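Local coordinates for Sn-glycerol-3-phosphate ABC transporter substrate-binding protein UspB (Mycobacterium tuberculosis, PDB 4MFI) that binds glycerophosphocholine as the extracellular substrate-binding subunit of an ATP-binding cassette transporter, at residues A201-I206 and G398-G403; R242-I245 and Y250-V253; Y383-V386 and G391-I394; I206-Q211 and V270-S275; P232-A237 and K411-I416. All coordinates share one frame; numbering follows the deposited sequence.

Contact 1 (A201-I206 and G398-G403); sequences ANADLI and GLESIG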
loop_
_atom_site.group_PDB
_atom_site.type_symbol
_atom_site.label_atom_id
_atom_site.label_comp_id
_atom_site.label_asym_id
_atom_site.label_seq_id
_atom_site.Cartn_x
_atom_site.Cartn_y
_atom_site.Cartn_z
ATOM N N ALA A 201 11.666 -1.363 8.778
ATOM C CA ALA A 201 10.987 -0.101 9.045
ATOM C C ALA A 201 10.631 0.029 10.525
ATOM O O ALA A 201 10.472 -0.977 11.232
ATOM C CB ALA A 201 9.727 -0.005 8.213
ATOM N N ASN A 202 10.477 1.270 10.982
ATOM C CA ASN A 202 10.015 1.528 12.345
ATOM C C ASN A 202 8.489 1.492 12.428
ATOM O O ASN A 202 7.826 1.018 11.499
ATOM C CB ASN A 202 10.594 2.838 12.899
ATOM C CG ASN A 202 10.046 4.079 12.206
ATOM O OD1 ASN A 202 9.086 4.025 11.427
ATOM N ND2 ASN A 202 10.645 5.219 12.516
ATOM N N ALA A 203 7.927 2.001 13.519
ATOM C CA ALA A 203 6.488 1.869 13.746
ATOM C C ALA A 203 5.619 2.613 12.735
ATOM O O ALA A 203 4.402 2.442 12.720
ATOM C CB ALA A 203 6.130 2.291 15.160
ATOM N N ASP A 204 6.220 3.451 11.897
ATOM C CA ASP A 204 5.417 4.105 10.870
ATOM C C ASP A 204 5.064 3.216 9.679
ATOM O O ASP A 204 4.150 3.545 8.920
ATOM C CB ASP A 204 6.081 5.394 10.393
ATOM C CG ASP A 204 5.746 6.583 11.279
ATOM O OD1 ASP A 204 4.656 6.588 11.899
ATOM O OD2 ASP A 204 6.570 7.517 11.348
ATOM N N LEU A 205 5.769 2.096 9.512
ATOM C CA LEU A 205 5.540 1.246 8.345
ATOM C C LEU A 205 5.689 -0.254 8.577
ATOM O O LEU A 205 5.360 -1.050 7.699
ATOM C CB LEU A 205 6.465 1.668 7.200
ATOM C CG LEU A 205 5.954 1.408 5.787
ATOM C CD1 LEU A 205 4.679 2.188 5.539
ATOM C CD2 LEU A 205 7.011 1.783 4.769
ATOM N N ILE A 206 6.182 -0.657 9.742
ATOM C CA ILE A 206 6.549 -2.059 9.924
ATOM C C ILE A 206 5.361 -3.039 9.861
ATOM O O ILE A 206 5.513 -4.142 9.348
ATOM C CB ILE A 206 7.406 -2.271 11.206
ATOM C CG1 ILE A 206 8.003 -3.684 11.262
ATOM C CG2 ILE A 206 6.579 -1.992 12.451
ATOM C CD1 ILE A 206 8.925 -4.004 10.097
ATOM N N GLY A 398 3.916 -2.939 18.526
ATOM C CA GLY A 398 4.393 -4.198 19.069
ATOM C C GLY A 398 5.644 -4.693 18.365
ATOM O O GLY A 398 6.604 -5.119 19.008
ATOM N N LEU A 399 5.639 -4.637 17.039
ATOM C CA LEU A 399 6.818 -5.021 16.273
ATOM C C LEU A 399 8.004 -4.112 16.592
ATOM O O LEU A 399 9.146 -4.577 16.673
ATOM C CB LEU A 399 6.506 -5.006 14.778
ATOM C CG LEU A 399 5.571 -6.132 14.333
ATOM C CD1 LEU A 399 4.990 -5.837 12.950
ATOM C CD2 LEU A 399 6.302 -7.474 14.341
ATOM N N GLU A 400 7.742 -2.823 16.798
ATOM C CA GLU A 400 8.827 -1.910 17.129
ATOM C C GLU A 400 9.397 -2.209 18.520
ATOM O O GLU A 400 10.598 -2.076 18.735
ATOM C CB GLU A 400 8.394 -0.447 17.010
ATOM C CG GLU A 400 9.578 0.512 16.972
ATOM C CD GLU A 400 9.153 1.966 16.977
ATOM O OE1 GLU A 400 8.636 2.433 18.016
ATOM O OE2 GLU A 400 9.340 2.651 15.945
ATOM N N SER A 401 8.536 -2.617 19.450
ATOM C CA SER A 401 8.976 -2.996 20.792
ATOM C C SER A 401 9.852 -4.251 20.755
ATOM O O SER A 401 10.873 -4.331 21.441
ATOM C CB SER A 401 7.762 -3.231 21.692
ATOM O OG SER A 401 8.149 -3.592 23.004
ATOM N N ILE A 402 9.446 -5.227 19.950
ATOM C CA ILE A 402 10.246 -6.429 19.732
ATOM C C ILE A 402 11.595 -6.041 19.124
ATOM O O ILE A 402 12.651 -6.503 19.571
ATOM C CB ILE A 402 9.499 -7.435 18.828
ATOM C CG1 ILE A 402 8.272 -7.989 19.562
ATOM C CG2 ILE A 402 10.406 -8.573 18.395
ATOM C CD1 ILE A 402 7.244 -8.632 18.626
ATOM N N GLY A 403 11.560 -5.149 18.135
ATOM C CA GLY A 403 12.767 -4.724 17.441
ATOM C C GLY A 403 13.722 -3.863 18.257
ATOM O O GLY A 403 14.924 -4.140 18.297
#

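Contact 2 (R242-I245 and Y250-V253); sequences RNSI and YAAV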
loop_
_atom_site.group_PDB
_atom_site.type_symbol
_atom_site.label_atom_id
_atom_site.label_comp_id
_atom_site.label_asym_id
_atom_site.label_seq_id
_atom_site.Cartn_x
_atom_site.Cartn_y
_atom_site.Cartn_z
ATOM N N ARG A 242 12.612 -10.985 15.196
ATOM C CA ARG A 242 13.337 -10.670 16.420
ATOM C C ARG A 242 14.775 -11.172 16.359
ATOM O O ARG A 242 15.698 -10.464 16.769
ATOM C CB ARG A 242 12.632 -11.261 17.642
ATOM C CG ARG A 242 13.246 -10.835 18.965
ATOM C CD ARG A 242 12.458 -11.401 20.146
ATOM N NE ARG A 242 13.052 -10.965 21.404
ATOM C CZ ARG A 242 14.143 -11.513 21.929
ATOM N NH1 ARG A 242 14.730 -12.530 21.306
ATOM N NH2 ARG A 242 14.644 -11.048 23.067
ATOM N N ASN A 243 14.966 -12.391 15.857
ATOM C CA ASN A 243 16.298 -12.970 15.800
ATOM C C ASN A 243 17.186 -12.258 14.791
ATOM O O ASN A 243 18.393 -12.170 14.977
ATOM C CB ASN A 243 16.234 -14.463 15.485
ATOM C CG ASN A 243 15.667 -15.270 16.624
ATOM O OD1 ASN A 243 15.637 -14.816 17.772
ATOM N ND2 ASN A 243 15.229 -16.484 16.321
ATOM N N SER A 244 16.598 -11.745 13.715
ATOM C CA SER A 244 17.403 -11.017 12.738
ATOM C C SER A 244 18.073 -9.809 13.392
ATOM O O SER A 244 19.206 -9.456 13.052
ATOM C CB SER A 244 16.569 -10.599 11.516
ATOM O OG SER A 244 15.678 -9.536 11.813
ATOM N N ILE A 245 17.380 -9.202 14.350
ATOM C CA ILE A 245 17.851 -7.981 14.991
ATOM C C ILE A 245 18.704 -8.277 16.213
ATOM O O ILE A 245 19.697 -7.603 16.461
ATOM C CB ILE A 245 16.649 -7.090 15.398
ATOM C CG1 ILE A 245 15.887 -6.631 14.147
ATOM C CG2 ILE A 245 17.102 -5.898 16.222
ATOM C CD1 ILE A 245 14.465 -6.112 14.455
ATOM N N TYR A 250 22.147 -9.152 12.342
ATOM C CA TYR A 250 22.513 -8.517 11.073
ATOM C C TYR A 250 21.502 -7.447 10.657
ATOM O O TYR A 250 21.730 -6.716 9.695
ATOM C CB TYR A 250 22.664 -9.567 9.960
ATOM C CG TYR A 250 21.400 -10.351 9.704
ATOM C CD1 TYR A 250 20.374 -9.820 8.923
ATOM C CD2 TYR A 250 21.228 -11.626 10.232
ATOM C CE1 TYR A 250 19.199 -10.526 8.694
ATOM C CE2 TYR A 250 20.061 -12.348 10.000
ATOM C CZ TYR A 250 19.051 -11.789 9.223
ATOM O OH TYR A 250 17.883 -12.477 8.980
ATOM N N ALA A 251 20.383 -7.368 11.367
ATOM C CA ALA A 251 19.345 -6.394 11.043
ATOM C C ALA A 251 19.159 -5.371 12.157
ATOM O O ALA A 251 19.523 -5.608 13.321
ATOM C CB ALA A 251 18.007 -7.102 10.738
ATOM N N ALA A 252 18.583 -4.231 11.787
ATOM C CA ALA A 252 18.310 -3.143 12.714
ATOM C C ALA A 252 16.977 -2.495 12.376
ATOM O O ALA A 252 16.511 -2.577 11.243
ATOM C CB ALA A 252 19.417 -2.109 12.626
ATOM N N VAL A 253 16.375 -1.829 13.356
ATOM C CA VAL A 253 15.210 -0.995 13.088
ATOM C C VAL A 253 15.710 0.357 12.598
ATOM O O VAL A 253 16.531 1.004 13.256
ATOM C CB VAL A 253 14.369 -0.804 14.351
ATOM C CG1 VAL A 253 13.187 0.107 14.077
ATOM C CG2 VAL A 253 13.877 -2.150 14.853
HETATM O O HOH W 1 20.852 -5.478 15.327
#

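Contact 3 (Y383-V386 and G391-I394); sequences YARV and GDRI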
loop_
_atom_site.group_PDB
_atom_site.type_symbol
_atom_site.label_atom_id
_atom_site.label_comp_id
_atom_site.label_asym_id
_atom_site.label_seq_id
_atom_site.Cartn_x
_atom_site.Cartn_y
_atom_site.Cartn_z
ATOM N N TYR A 383 -7.231 -8.266 7.569
ATOM C CA TYR A 383 -8.288 -7.407 8.121
ATOM C C TYR A 383 -7.809 -6.712 9.396
ATOM O O TYR A 383 -8.181 -5.564 9.666
ATOM C CB TYR A 383 -9.556 -8.202 8.449
ATOM C CG TYR A 383 -10.381 -8.722 7.289
ATOM C CD1 TYR A 383 -9.871 -8.822 5.989
ATOM C CD2 TYR A 383 -11.681 -9.158 7.508
ATOM C CE1 TYR A 383 -10.655 -9.323 4.948
ATOM C CE2 TYR A 383 -12.460 -9.657 6.489
ATOM C CZ TYR A 383 -11.954 -9.745 5.209
ATOM O OH TYR A 383 -12.761 -10.251 4.206
ATOM N N ALA A 384 -6.975 -7.392 10.184
ATOM C CA ALA A 384 -6.508 -6.804 11.440
ATOM C C ALA A 384 -5.690 -5.525 11.230
ATOM O O ALA A 384 -5.634 -4.675 12.126
ATOM C CB ALA A 384 -5.718 -7.819 12.261
ATOM N N ARG A 385 -5.066 -5.384 10.062
ATOM C CA ARG A 385 -4.336 -4.155 9.750
ATOM C C ARG A 385 -5.229 -3.068 9.153
ATOM O O ARG A 385 -5.146 -1.901 9.547
ATOM C CB ARG A 385 -3.123 -4.412 8.834
ATOM C CG ARG A 385 -2.300 -3.141 8.642
ATOM C CD ARG A 385 -1.036 -3.295 7.767
ATOM N NE ARG A 385 -0.386 -1.984 7.779
ATOM C CZ ARG A 385 -0.756 -0.969 7.005
ATOM N NH1 ARG A 385 -1.694 -1.141 6.081
ATOM N NH2 ARG A 385 -0.184 0.217 7.140
ATOM N N VAL A 386 -6.087 -3.439 8.208
ATOM C CA VAL A 386 -6.810 -2.426 7.427
ATOM C C VAL A 386 -8.269 -2.157 7.787
ATOM O O VAL A 386 -8.788 -1.094 7.445
ATOM C CB VAL A 386 -6.724 -2.698 5.898
ATOM C CG1 VAL A 386 -5.294 -2.466 5.389
ATOM C CG2 VAL A 386 -7.245 -4.106 5.549
ATOM N N GLY A 391 -5.409 -0.928 13.964
ATOM C CA GLY A 391 -4.673 -2.179 13.944
ATOM C C GLY A 391 -3.265 -2.034 13.386
ATOM O O GLY A 391 -2.305 -2.641 13.891
ATOM N N ASP A 392 -3.132 -1.233 12.336
ATOM C CA ASP A 392 -1.814 -0.946 11.786
ATOM C C ASP A 392 -0.878 -0.344 12.823
ATOM O O ASP A 392 0.280 -0.743 12.924
ATOM C CB ASP A 392 -1.918 -0.021 10.572
ATOM C CG ASP A 392 -2.522 1.328 10.902
ATOM O OD1 ASP A 392 -3.553 1.366 11.608
ATOM O OD2 ASP A 392 -1.961 2.359 10.462
ATOM N N ARG A 393 -1.387 0.599 13.613
ATOM C CA ARG A 393 -0.557 1.316 14.570
ATOM C C ARG A 393 -0.217 0.456 15.789
ATOM O O ARG A 393 0.905 0.501 16.309
ATOM C CB ARG A 393 -1.258 2.606 15.009
ATOM C CG ARG A 393 -1.648 3.549 13.854
ATOM C CD ARG A 393 -0.454 4.038 13.046
ATOM N NE ARG A 393 0.601 4.592 13.895
ATOM C CZ ARG A 393 1.705 5.173 13.433
ATOM N NH1 ARG A 393 1.896 5.294 12.123
ATOM N NH2 ARG A 393 2.620 5.635 14.276
ATOM N N ILE A 394 -1.195 -0.313 16.248
ATOM C CA ILE A 394 -1.005 -1.171 17.414
ATOM C C ILE A 394 -0.060 -2.336 17.087
ATOM O O ILE A 394 0.857 -2.643 17.854
ATOM C CB ILE A 394 -2.367 -1.683 17.938
ATOM C CG1 ILE A 394 -3.209 -0.500 18.436
ATOM C CG2 ILE A 394 -2.180 -2.735 19.023
ATOM C CD1 ILE A 394 -4.660 -0.855 18.729
#

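Contact 4 (I206-Q211 and V270-S275); sequences ISWTFQ and VASTGS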
loop_
_atom_site.group_PDB
_atom_site.type_symbol
_atom_site.label_atom_id
_atom_site.label_comp_id
_atom_site.label_asym_id
_atom_site.label_seq_id
_atom_site.Cartn_x
_atom_site.Cartn_y
_atom_site.Cartn_z
ATOM N N ILE A 206 6.182 -0.657 9.742
ATOM C CA ILE A 206 6.549 -2.059 9.924
ATOM C C ILE A 206 5.361 -3.039 9.861
ATOM O O ILE A 206 5.513 -4.142 9.348
ATOM C CB ILE A 206 7.406 -2.271 11.206
ATOM C CG1 ILE A 206 8.003 -3.684 11.262
ATOM C CG2 ILE A 206 6.579 -1.992 12.451
ATOM C CD1 ILE A 206 8.925 -4.004 10.097
ATOM N N SER A 207 4.172 -2.659 10.334
ATOM C CA SER A 207 3.062 -3.610 10.173
ATOM C C SER A 207 2.735 -3.859 8.706
ATOM O O SER A 207 2.255 -4.931 8.349
ATOM C CB SER A 207 1.799 -3.214 10.943
ATOM O OG SER A 207 1.173 -2.079 10.369
ATOM N N TRP A 208 3.014 -2.878 7.850
ATOM C CA TRP A 208 2.826 -3.061 6.416
ATOM C C TRP A 208 3.900 -3.954 5.809
ATOM O O TRP A 208 3.583 -4.919 5.109
ATOM C CB TRP A 208 2.813 -1.701 5.718
ATOM C CG TRP A 208 2.392 -1.727 4.280
ATOM C CD1 TRP A 208 1.211 -2.198 3.770
ATOM C CD2 TRP A 208 3.125 -1.197 3.168
ATOM N NE1 TRP A 208 1.174 -2.008 2.408
ATOM C CE2 TRP A 208 2.337 -1.392 2.015
ATOM C CE3 TRP A 208 4.379 -0.578 3.035
ATOM C CZ2 TRP A 208 2.752 -0.979 0.747
ATOM C CZ3 TRP A 208 4.795 -0.178 1.774
ATOM C CH2 TRP A 208 3.983 -0.378 0.646
ATOM N N THR A 209 5.167 -3.639 6.073
ATOM C CA THR A 209 6.260 -4.382 5.444
ATOM C C THR A 209 6.465 -5.775 6.032
ATOM O O THR A 209 6.916 -6.676 5.323
ATOM C CB THR A 209 7.600 -3.621 5.465
ATOM O OG1 THR A 209 8.009 -3.413 6.819
ATOM C CG2 THR A 209 7.490 -2.280 4.734
ATOM N N PHE A 210 6.141 -5.975 7.305
ATOM C CA PHE A 210 6.282 -7.299 7.926
ATOM C C PHE A 210 5.205 -8.263 7.450
ATOM O O PHE A 210 5.340 -9.477 7.584
ATOM C CB PHE A 210 6.247 -7.178 9.460
ATOM C CG PHE A 210 6.304 -8.501 10.187
ATOM C CD1 PHE A 210 7.496 -9.200 10.299
ATOM C CD2 PHE A 210 5.157 -9.033 10.774
ATOM C CE1 PHE A 210 7.542 -10.417 10.970
ATOM C CE2 PHE A 210 5.199 -10.246 11.448
ATOM C CZ PHE A 210 6.393 -10.938 11.546
ATOM N N GLN A 211 4.127 -7.721 6.893
ATOM C CA GLN A 211 3.021 -8.542 6.443
ATOM C C GLN A 211 3.490 -9.606 5.459
ATOM O O GLN A 211 3.033 -10.751 5.496
ATOM C CB GLN A 211 1.983 -7.649 5.770
ATOM C CG GLN A 211 0.624 -7.808 6.352
ATOM C CD GLN A 211 -0.423 -6.888 5.761
ATOM O OE1 GLN A 211 -1.611 -7.186 5.844
ATOM N NE2 GLN A 211 0.002 -5.754 5.184
ATOM N N VAL A 270 13.378 -3.567 3.027
ATOM C CA VAL A 270 12.061 -3.566 2.404
ATOM C C VAL A 270 11.415 -2.210 2.656
ATOM O O VAL A 270 11.204 -1.800 3.798
ATOM C CB VAL A 270 11.167 -4.705 2.929
ATOM C CG1 VAL A 270 9.757 -4.585 2.359
ATOM C CG2 VAL A 270 11.772 -6.054 2.568
ATOM N N ALA A 271 11.142 -1.498 1.573
ATOM C CA ALA A 271 10.541 -0.180 1.653
ATOM C C ALA A 271 9.533 -0.037 0.524
ATOM O O ALA A 271 9.407 -0.922 -0.312
ATOM C CB ALA A 271 11.615 0.903 1.567
ATOM N N SER A 272 8.817 1.076 0.486
ATOM C CA SER A 272 7.808 1.244 -0.550
ATOM C C SER A 272 8.405 1.417 -1.937
ATOM O O SER A 272 9.500 1.974 -2.099
ATOM C CB SER A 272 6.935 2.455 -0.231
ATOM O OG SER A 272 5.890 2.597 -1.174
ATOM N N THR A 273 7.663 0.956 -2.942
ATOM C CA THR A 273 7.945 1.322 -4.326
ATOM C C THR A 273 7.932 2.847 -4.487
ATOM O O THR A 273 8.579 3.390 -5.388
ATOM C CB THR A 273 6.918 0.691 -5.296
ATOM O OG1 THR A 273 5.588 0.932 -4.814
ATOM C CG2 THR A 273 7.135 -0.802 -5.399
ATOM N N GLY A 274 7.207 3.537 -3.607
ATOM C CA GLY A 274 7.144 4.987 -3.642
ATOM C C GLY A 274 8.467 5.660 -3.327
ATOM O O GLY A 274 8.644 6.852 -3.602
ATOM N N SER A 275 9.397 4.903 -2.753
ATOM C CA SER A 275 10.713 5.429 -2.413
ATOM C C SER A 275 11.731 5.240 -3.528
ATOM O O SER A 275 12.861 5.719 -3.418
ATOM C CB SER A 275 11.238 4.775 -1.134
ATOM O OG SER A 275 10.457 5.167 -0.021
HETATM O O HOH W 2 10.794 -2.961 6.396
#

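Contact 5 (P232-A237 and K411-I416); sequences PATIAA and KTFTNI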
loop_
_atom_site.group_PDB
_atom_site.type_symbol
_atom_site.label_atom_id
_atom_site.label_comp_id
_atom_site.label_asym_id
_atom_site.label_seq_id
_atom_site.Cartn_x
_atom_site.Cartn_y
_atom_site.Cartn_z
ATOM N N PRO A 232 0.972 -20.538 15.911
ATOM C CA PRO A 232 2.399 -20.879 15.875
ATOM C C PRO A 232 3.168 -20.314 14.678
ATOM O O PRO A 232 4.305 -19.873 14.862
ATOM C CB PRO A 232 2.388 -22.411 15.828
ATOM C CG PRO A 232 1.111 -22.794 16.491
ATOM C CD PRO A 232 0.124 -21.719 16.155
ATOM N N ALA A 233 2.582 -20.310 13.483
ATOM C CA ALA A 233 3.314 -19.803 12.323
ATOM C C ALA A 233 3.584 -18.302 12.431
ATOM O O ALA A 233 4.640 -17.821 12.019
ATOM C CB ALA A 233 2.587 -20.132 11.031
ATOM N N THR A 234 2.638 -17.563 13.000
ATOM C CA THR A 234 2.805 -16.125 13.163
ATOM C C THR A 234 3.859 -15.814 14.216
ATOM O O THR A 234 4.705 -14.935 14.032
ATOM C CB THR A 234 1.484 -15.471 13.549
ATOM O OG1 THR A 234 0.491 -15.871 12.598
ATOM C CG2 THR A 234 1.623 -13.948 13.547
ATOM N N ILE A 235 3.811 -16.535 15.330
ATOM C CA ILE A 235 4.838 -16.377 16.354
ATOM C C ILE A 235 6.225 -16.719 15.789
ATOM O O ILE A 235 7.208 -16.032 16.075
ATOM C CB ILE A 235 4.507 -17.207 17.614
ATOM C CG1 ILE A 235 3.286 -16.597 18.319
ATOM C CG2 ILE A 235 5.709 -17.266 18.559
ATOM C CD1 ILE A 235 2.800 -17.375 19.490
ATOM N N ALA A 236 6.302 -17.754 14.956
ATOM C CA ALA A 236 7.567 -18.119 14.324
ATOM C C ALA A 236 8.098 -17.004 13.418
ATOM O O ALA A 236 9.295 -16.706 13.436
ATOM C CB ALA A 236 7.426 -19.420 13.556
ATOM N N ALA A 237 7.216 -16.391 12.626
ATOM C CA ALA A 237 7.611 -15.248 11.803
ATOM C C ALA A 237 8.085 -14.086 12.675
ATOM O O ALA A 237 9.078 -13.422 12.359
ATOM C CB ALA A 237 6.468 -14.815 10.900
ATOM N N LYS A 411 4.726 -12.948 24.279
ATOM C CA LYS A 411 4.099 -12.008 25.201
ATOM C C LYS A 411 3.519 -10.805 24.449
ATOM O O LYS A 411 2.382 -10.385 24.696
ATOM C CB LYS A 411 5.104 -11.552 26.257
ATOM C CG LYS A 411 4.560 -10.512 27.212
ATOM C CD LYS A 411 5.683 -9.914 28.053
ATOM C CE LYS A 411 5.207 -8.708 28.841
ATOM N NZ LYS A 411 4.260 -9.098 29.918
ATOM N N THR A 412 4.292 -10.272 23.509
ATOM C CA THR A 412 3.872 -9.077 22.784
ATOM C C THR A 412 2.663 -9.358 21.899
ATOM O O THR A 412 1.656 -8.639 21.967
ATOM C CB THR A 412 5.030 -8.513 21.947
ATOM O OG1 THR A 412 6.113 -8.175 22.821
ATOM C CG2 THR A 412 4.599 -7.271 21.180
ATOM N N PHE A 413 2.747 -10.421 21.100
ATOM C CA PHE A 413 1.644 -10.788 20.212
ATOM C C PHE A 413 0.370 -11.164 20.981
ATOM O O PHE A 413 -0.739 -10.868 20.533
ATOM C CB PHE A 413 2.042 -11.920 19.255
ATOM C CG PHE A 413 2.930 -11.483 18.107
ATOM C CD1 PHE A 413 3.455 -10.198 18.048
ATOM C CD2 PHE A 413 3.214 -12.361 17.070
ATOM C CE1 PHE A 413 4.262 -9.807 16.976
ATOM C CE2 PHE A 413 4.017 -11.985 16.005
ATOM C CZ PHE A 413 4.544 -10.705 15.953
ATOM N N THR A 414 0.524 -11.807 22.137
ATOM C CA THR A 414 -0.626 -12.174 22.958
ATOM C C THR A 414 -1.339 -10.942 23.511
ATOM O O THR A 414 -2.571 -10.856 23.450
ATOM C CB THR A 414 -0.212 -13.117 24.105
ATOM O OG1 THR A 414 0.364 -14.309 23.549
ATOM C CG2 THR A 414 -1.402 -13.484 24.976
ATOM N N ASN A 415 -0.571 -9.991 24.041
ATOM C CA ASN A 415 -1.128 -8.734 24.553
ATOM C C ASN A 415 -1.825 -7.968 23.443
ATOM O O ASN A 415 -2.931 -7.455 23.619
ATOM C CB ASN A 415 -0.037 -7.847 25.195
ATOM C CG ASN A 415 -0.507 -6.391 25.458
ATOM O OD1 ASN A 415 -1.133 -6.108 26.484
ATOM N ND2 ASN A 415 -0.181 -5.467 24.541
ATOM N N ILE A 416 -1.164 -7.876 22.298
ATOM C CA ILE A 416 -1.736 -7.151 21.175
ATOM C C ILE A 416 -3.021 -7.808 20.701
ATOM O O ILE A 416 -4.014 -7.118 20.453
ATOM C CB ILE A 416 -0.737 -7.018 20.031
ATOM C CG1 ILE A 416 0.346 -6.017 20.424
ATOM C CG2 ILE A 416 -1.434 -6.585 18.749
ATOM C CD1 ILE A 416 1.496 -6.010 19.479
#

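Contact 1 (A201-I206 and G398-G403)
Asn202 and Ala203 belong to an Asx turn that leads from strand 198-201 into helix 206-209, and here the turn is met by Glu400 of helix 391-405. The turn is closed within 201-206: Asn202 OD1 accepts from Asp204 N, which sits above the amide carbonyl plane. Across the contact, Ala203 N donates to Glu400 OE2 at 2.9 Å with an N-H...O angle of 153°. The backbone N-H of Ala203 comes from above the carboxylate plane, 52° out of it. Glu400 reaches this point because its CG stands anti to the backbone N (chi1 -164°) and the chain runs on extended, so the carboxylate comes alongside Asn202. OE2 lies 3.3 Å from Asn202 CB and the same from Ala203 CB, so one oxygen is hemmed in by carbon as well as gripped by the N-H. Three residues on, at the start of helix 206-209, the CG2 branch of Ile206 packs aslant against Leu399, 3.8 Å from its CB. Arg393, earlier on helix 391-405, adds a salt bridge to Asp204. Asn202 O accepts from both Leu205 N and Ile206 N, in a strand-to-helix connection where an Asx turn precedes a helix start with Leu205 as N-cap.

Contact 2 (R242-I245 and Y250-V253)
Ser244, near the C-terminal end of helix 232-245, supplies the polar link to 250-253: Ala251 N donates to Ser244 O at 2.9 Å with an N-H...O angle of 150°. The donor lies 42° out of the carbonyl plane. A weaker polar contact runs the other way, Ile245 CA pointing its hydrogen at Ala251 O over 3.3 Å.

The aromatic contact falls to Tyr250. Its CG sits between backbone N and carbonyl carbon (chi1 60°), which folds the ring back under the helix end; one face then takes Ser244 O about 4.0 Å above its centre, while Ser244 CB comes 3.4 Å from Tyr250 OH. The polar ends are held by others: Tyr250 OH is hydrogen-bonded to Asp181 OD1, and Ser244 OG to Tyr241 O and Trp200 NE1.

Apolar packing completes the set. Ile245 lays CG1 4.0 Å from Ala251 CB, and its far methyl CD1 reaches Val253 CG2, also at 4.0 Å.

Strand 251-254 runs parallel to strand 198-201, and helix 232-245 is part of the crossover between them. Trp200 of that neighbouring strand touches both Ile245 and Ala251, Pro185 and Gln188 of helix 177-191 pack against the Tyr250 side chain, and Leu404 of helix 391-405 meets Val253.

Contact 3 (Y383-V386 and G391-I394)
Arg385 and Asp392 meet carbon to carbon before their charges come into play. Asp392 CB lies 3.7 Å from Arg385 CG and sits 3.4 Å above one face of the guanidinium, offset toward its rim. Arg385 CG lies opposite the backbone N (chi1 -174°) and the chain stays extended to NE, which carries the flat group past the start of helix 391-405. The carboxylate is turned 80° from the guanidinium plane; Arg385 NH2 and Asp392 OD2 are 4.3 Å apart, and that oxygen is well out of plane, so the attraction is electrostatic without a directed N-H. Beside them the backbones touch: Gly391, which has no side chain to hold them apart, directs a CA hydrogen at Ala384 O over 3.2 Å, with an angle of 160° at the hydrogen. That buried carbonyl has no conventional hydrogen-bond partner.

In the second shell, Arg385 NH1 forms a salt bridge with Asp102 and a hydrogen bond with Gln381, while NE is hydrogen-bonded to Ser207 OG. Asp392 OD2 forms a salt bridge with Arg103. Each charge thus has its own partner, which probably helps hold both groups in place.

Short helix 383-386 abuts the start of helix 391-405 after a four-residue linker; helix 206-209 approaches through Ser207, and helix 409-427 packs on Ile394.

Contact 4 (I206-Q211 and V270-S275)
Thr209 and Val270 are joined through a bridging water, while the direct contacts between their segments are mostly between carbon atoms, without a direct polar bond. The water stands 2.9 Å from Thr209 OG1 and donates to Val270 O, also at 2.9 Å. Thr209 presents its hydroxyl to the water with OG1 between the backbone N and the carbonyl carbon (chi1 63°), while CG2, on the other branch, faces the strand. There the two side chains run past one another, pointing opposite ways, with Thr209 CB 3.9 Å from Val270 CG1 and CG2 at 4.0 Å from the same methyl.

The contact sets the short helix 206-209 against the end of strand 268-272, which belongs to the mixed sheet of this alpha/beta solute-binding protein and pairs with strand 144-160. Pro155 of that strand touches both Trp208 and Val270.

Beyond Val270 the indole of Trp208 carries the contact. Its six-membered ring is met at the edge, near the ring plane, by Ser272 CB, 3.9 Å from CZ3; Ser272 OG, though near CH2, is used by its own segment, accepting from Gly274 N at 2.9 Å in an ST turn. Trp208 NE1 is hydrogen-bonded to Thr304 O, which probably helps fix the rotation of the indole.

Contact 5 (P232-A237 and K411-I416)
Phe413 CG points opposite its carbonyl carbon (chi1 -76°), and this throws the ring out from helix 409-427 toward helix 232-245. The second torsion, 8°, turns the ring so that its CD2-CE2 side faces Thr234 and Ile235. On the opposing helix Thr234 has CG2 anti to N, with chi1 at -53° setting OG1 beside the backbone N; the methyl is thereby left to meet the ring while the hydroxyl serves other partners, Thr228 O and Ala220 O.

The nearest approach is to a backbone atom: Thr234 O lies at the edge of the Phe413 ring, in its plane, 3.6 Å from CE2. Thr234 CG2 comes to 4.0 Å from the same CE2, the two side chains crossing at a slant. Ile235 contributes more loosely, its CG1 4.4 Å from Phe413 CD2 and its CA at the same distance from that atom.

The Phe413 side chain also packs on Leu399 and Ile402 of helix 391-405, so it is wedged where three helices converge. With an aromatic C-H rim directed at a carbonyl oxygen, and with the Thr234 methyl and, more distantly, the Ile235 CG1 methylene beside it, the packing of 232-237 on 411-416 probably rests mainly on dispersion, to which a weak electrostatic attraction between ring edge and oxygen may add.

How the contacts relate
Helix 391-405 supplies a segment to contact 3 at its start and to contact 1 further along. Contacts 1 and 3, centres 13 Å apart, are joined by the salt bridge Asp204 OD1 - Arg393 NH1 of 3.1 Å. Contacts 1 and 4 share Ile206, and contact 4 reaches contact 3 through Ser207 OG, 3.0 Å from both Asp392 O and Arg385 NE. Contact 5 meets contact 1 where Ile402 CD1 lies 3.6 Å from Phe413 CE1, and contact 2 packs on contact 1 where Arg242 meets Ile402 and Val253 meets Gly403. Contacts 2 and 3 remain separate, about 12 Å between nearest atoms. Contact 4 is nearest the chain centre, at about 8 Å between centres.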